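Side-chain contact in trans-2-enoyl-CoA reductase (Treponema denticola ATCC 35405, PDB 4GGO), which reduces the carbon-carbon double bond of trans-2-enoyl-CoA substrates such as crotonyl-CoA with NADH, in bacterial fatty acid synthesis: residues A65-A70 and Y98-F103. Sequence-based numbering, arbitrary orientation.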
ATOM      1  N   ALA A  65       5.215   3.404  -3.899  1.00 17.37           N
ATOM      2  CA  ALA A  65       5.558   2.842  -5.200  1.00 20.93           C
ATOM      3  C   ALA A  65       4.792   3.541  -6.320  1.00 21.35           C
ATOM      4  O   ALA A  65       5.293   3.678  -7.436  1.00 23.20           O
ATOM      5  CB  ALA A  65       5.290   1.343  -5.219  1.00 20.83           C
ATOM      6  N   SER A  66       3.579   3.988  -6.009  1.00 17.32           N
ATOM      7  CA  SER A  66       2.744   4.693  -6.975  1.00 20.29           C
ATOM      8  C   SER A  66       3.314   6.067  -7.304  1.00 24.33           C
ATOM      9  O   SER A  66       3.275   6.507  -8.453  1.00 19.01           O
ATOM     10  CB  SER A  66       1.315   4.830  -6.450  1.00 21.18           C
ATOM     11  OG  SER A  66       0.759   3.560  -6.152  1.00 21.19           O
ATOM     12  N   ARG A  67       3.841   6.744  -6.289  1.00 22.31           N
ATOM     13  CA  ARG A  67       4.429   8.061  -6.487  1.00 19.99           C
ATOM     14  C   ARG A  67       5.746   7.936  -7.242  1.00 21.91           C
ATOM     15  O   ARG A  67       6.021   8.704  -8.164  1.00 24.59           O
ATOM     16  CB  ARG A  67       4.644   8.769  -5.147  1.00 21.91           C
ATOM     17  CG  ARG A  67       4.735  10.282  -5.266  1.00 24.79           C
ATOM     18  CD  ARG A  67       5.059  10.941  -3.934  1.00 23.79           C
ATOM     19  NE  ARG A  67       5.123  12.395  -4.061  1.00 33.39           N
ATOM     20  CZ  ARG A  67       5.474  13.221  -3.080  1.00 25.06           C
ATOM     21  NH1 ARG A  67       5.801  12.742  -1.888  1.00 24.48           N
ATOM     22  NH2 ARG A  67       5.501  14.529  -3.295  1.00 26.96           N
ATOM     23  N   ILE A  68       6.551   6.951  -6.853  1.00 20.00           N
ATOM     24  CA  ILE A  68       7.835   6.696  -7.500  1.00 20.47           C
ATOM     25  C   ILE A  68       7.669   6.314  -8.973  1.00 25.16           C
ATOM     26  O   ILE A  68       8.405   6.799  -9.834  1.00 20.53           O
ATOM     27  CB  ILE A  68       8.625   5.598  -6.755  1.00 20.90           C
ATOM     28  CG1 ILE A  68       9.082   6.111  -5.387  1.00 17.75           C
ATOM     29  CG2 ILE A  68       9.824   5.138  -7.573  1.00 20.41           C
ATOM     30  CD1 ILE A  68       9.844   5.089  -4.575  1.00 18.37           C
ATOM     31  N   THR A  69       6.697   5.452  -9.259  1.00 22.12           N
ATOM     32  CA  THR A  69       6.435   5.035 -10.634  1.00 22.46           C
ATOM     33  C   THR A  69       5.988   6.216 -11.495  1.00 24.18           C
ATOM     34  O   THR A  69       6.443   6.382 -12.626  1.00 24.46           O
ATOM     35  CB  THR A  69       5.373   3.917 -10.704  1.00 23.46           C
ATOM     36  OG1 THR A  69       5.812   2.786  -9.941  1.00 18.66           O
ATOM     37  CG2 THR A  69       5.143   3.485 -12.148  1.00 23.68           C
ATOM     38  N   ALA A  70       5.098   7.039 -10.949  1.00 18.37           N
ATOM     39  CA  ALA A  70       4.601   8.207 -11.668  1.00 23.02           C
ATOM     40  C   ALA A  70       5.713   9.219 -11.919  1.00 23.27           C
ATOM     41  O   ALA A  70       5.855   9.736 -13.025  1.00 22.06           O
ATOM     42  CB  ALA A  70       3.455   8.857 -10.906  1.00 16.12           C
ATOM     43  N   TYR A  98      11.138   9.575   6.733  1.00 27.71           N
ATOM     44  CA  TYR A  98      12.421   9.433   6.056  1.00 26.25           C
ATOM     45  C   TYR A  98      12.230   9.113   4.575  1.00 34.27           C
ATOM     46  O   TYR A  98      12.960   9.626   3.723  1.00 28.89           O
ATOM     47  CB  TYR A  98      13.274   8.359   6.735  1.00 25.87           C
ATOM     48  CG  TYR A  98      13.565   8.656   8.191  1.00 33.08           C
ATOM     49  CD1 TYR A  98      14.507   9.612   8.550  1.00 33.12           C
ATOM     50  CD2 TYR A  98      12.895   7.984   9.205  1.00 28.24           C
ATOM     51  CE1 TYR A  98      14.775   9.891   9.878  1.00 35.80           C
ATOM     52  CE2 TYR A  98      13.157   8.256  10.537  1.00 36.91           C
ATOM     53  CZ  TYR A  98      14.097   9.210  10.866  1.00 33.79           C
ATOM     54  OH  TYR A  98      14.362   9.484  12.188  1.00 39.62           O
ATOM     55  N   ASN A  99      11.244   8.271   4.277  1.00 29.80           N
ATOM     56  CA  ASN A  99      10.901   7.944   2.896  1.00 26.43           C
ATOM     57  C   ASN A  99      10.532   9.186   2.090  1.00 27.98           C
ATOM     58  O   ASN A  99      11.006   9.369   0.969  1.00 25.95           O
ATOM     59  CB  ASN A  99       9.756   6.929   2.841  1.00 24.56           C
ATOM     60  CG  ASN A  99      10.181   5.543   3.288  1.00 27.09           C
ATOM     61  OD1 ASN A  99      11.371   5.240   3.371  1.00 27.70           O
ATOM     62  ND2 ASN A  99       9.204   4.687   3.565  1.00 22.51           N
ATOM     63  N   ASN A 100       9.687  10.036   2.668  1.00 23.93           N
ATOM     64  CA  ASN A 100       9.291  11.282   2.017  1.00 27.19           C
ATOM     65  C   ASN A 100      10.472  12.218   1.784  1.00 30.33           C
ATOM     66  O   ASN A 100      10.551  12.883   0.750  1.00 25.43           O
ATOM     67  CB  ASN A 100       8.211  12.006   2.826  1.00 30.18           C
ATOM     68  CG  ASN A 100       6.866  11.314   2.755  1.00 33.63           C
ATOM     69  OD1 ASN A 100       6.616  10.504   1.863  1.00 27.41           O
ATOM     70  ND2 ASN A 100       5.984  11.637   3.696  1.00 26.74           N
ATOM     71  N   LEU A 101      11.384  12.272   2.751  1.00 28.20           N
ATOM     72  CA  LEU A 101      12.583  13.093   2.621  1.00 33.42           C
ATOM     73  C   LEU A 101      13.452  12.582   1.480  1.00 31.23           C
ATOM     74  O   LEU A 101      13.970  13.364   0.684  1.00 29.17           O
ATOM     75  CB  LEU A 101      13.385  13.094   3.924  1.00 32.59           C
ATOM     76  CG  LEU A 101      12.729  13.719   5.156  1.00 37.40           C
ATOM     77  CD1 LEU A 101      13.700  13.717   6.326  1.00 39.17           C
ATOM     78  CD2 LEU A 101      12.240  15.129   4.860  1.00 30.61           C
ATOM     79  N   ALA A 102      13.601  11.262   1.408  1.00 26.08           N
ATOM     80  CA  ALA A 102      14.386  10.633   0.355  1.00 29.32           C
ATOM     81  C   ALA A 102      13.766  10.883  -1.014  1.00 30.00           C
ATOM     82  O   ALA A 102      14.470  11.196  -1.973  1.00 29.94           O
ATOM     83  CB  ALA A 102      14.521   9.142   0.615  1.00 29.80           C
ATOM     84  N   PHE A 103      12.445  10.753  -1.096  1.00 30.63           N
ATOM     85  CA  PHE A 103      11.736  10.962  -2.354  1.00 29.10           C
ATOM     86  C   PHE A 103      11.906  12.385  -2.869  1.00 32.08           C
ATOM     87  O   PHE A 103      12.328  12.594  -4.007  1.00 28.49           O
ATOM     88  CB  PHE A 103      10.246  10.641  -2.207  1.00 22.64           C
ATOM     89  CG  PHE A 103       9.468  10.793  -3.484  1.00 26.81           C
ATOM     90  CD1 PHE A 103       8.897  12.011  -3.828  1.00 25.23           C
ATOM     91  CD2 PHE A 103       9.314   9.721  -4.348  1.00 25.00           C
ATOM     92  CE1 PHE A 103       8.192  12.154  -5.006  1.00 28.40           C
ATOM     93  CE2 PHE A 103       8.606   9.858  -5.526  1.00 27.70           C
ATOM     94  CZ  PHE A 103       8.046  11.075  -5.857  1.00 25.12           C
TER
HETATM   95  O   HOH W   1       6.791   9.833  -0.841  1.00 20.41           O
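Both Arg-67 and Phe-103 carry CG anti to the backbone N (chi1 -158° and -178°), which sends each side chain from its own helix into the gap between the two. Arg-67 stays extended from CG to NE and runs across one face of the Phe-103 ring, touching it along most of its length: CG sits 3.5 Å from CZ of the ring, and CD lies 3.8 Å from the ring centroid in a CH-pi contact, shifted toward the rim. Farther out, Arg-67 NE comes to 3.2 Å from Phe-103 CE1, and the guanidinium lies over the CE1-CD1 side of the same face, its plane 23° from that of the ring. Ile-68 works at the ring's edge instead, its CG1 3.8 Å from Phe-103 CD2, so the phenyl group is packed on a face by one residue and along its rim by the next.

The polar end of Arg-67 turns to the neighbouring strands: NE hydrogen-bonds to Thr-78 OG1 and NH1 to Thr-116 OG1. NH1 also donates to a water at 3.2 Å, which in turn donates to Asn-100 OD1 at 2.8 Å, bridging the helices where the two side chains do not bond directly. Asn-100 ND2 is hydrogen-bonded to Ser-82 OG, and this amide lies beside Ser-59 and Glu-84 of the NAD(+) site. With its charged group buried, Arg-67 is gripped by hydroxyls and water, with a long, weak ion pair from NH2 to Asp-104, while its aliphatic stem lies on the phenyl ring.

The two segments run almost exactly parallel, with axes 11.9 Å from each other at closest approach, a wide spacing bridged by the Arg-67 and Phe-103 side chains. Such parallel neighbouring helices, each connecting successive strands of a parallel sheet in beta-alpha-beta crossovers, are characteristic of the Rossmann fold that binds NADH here.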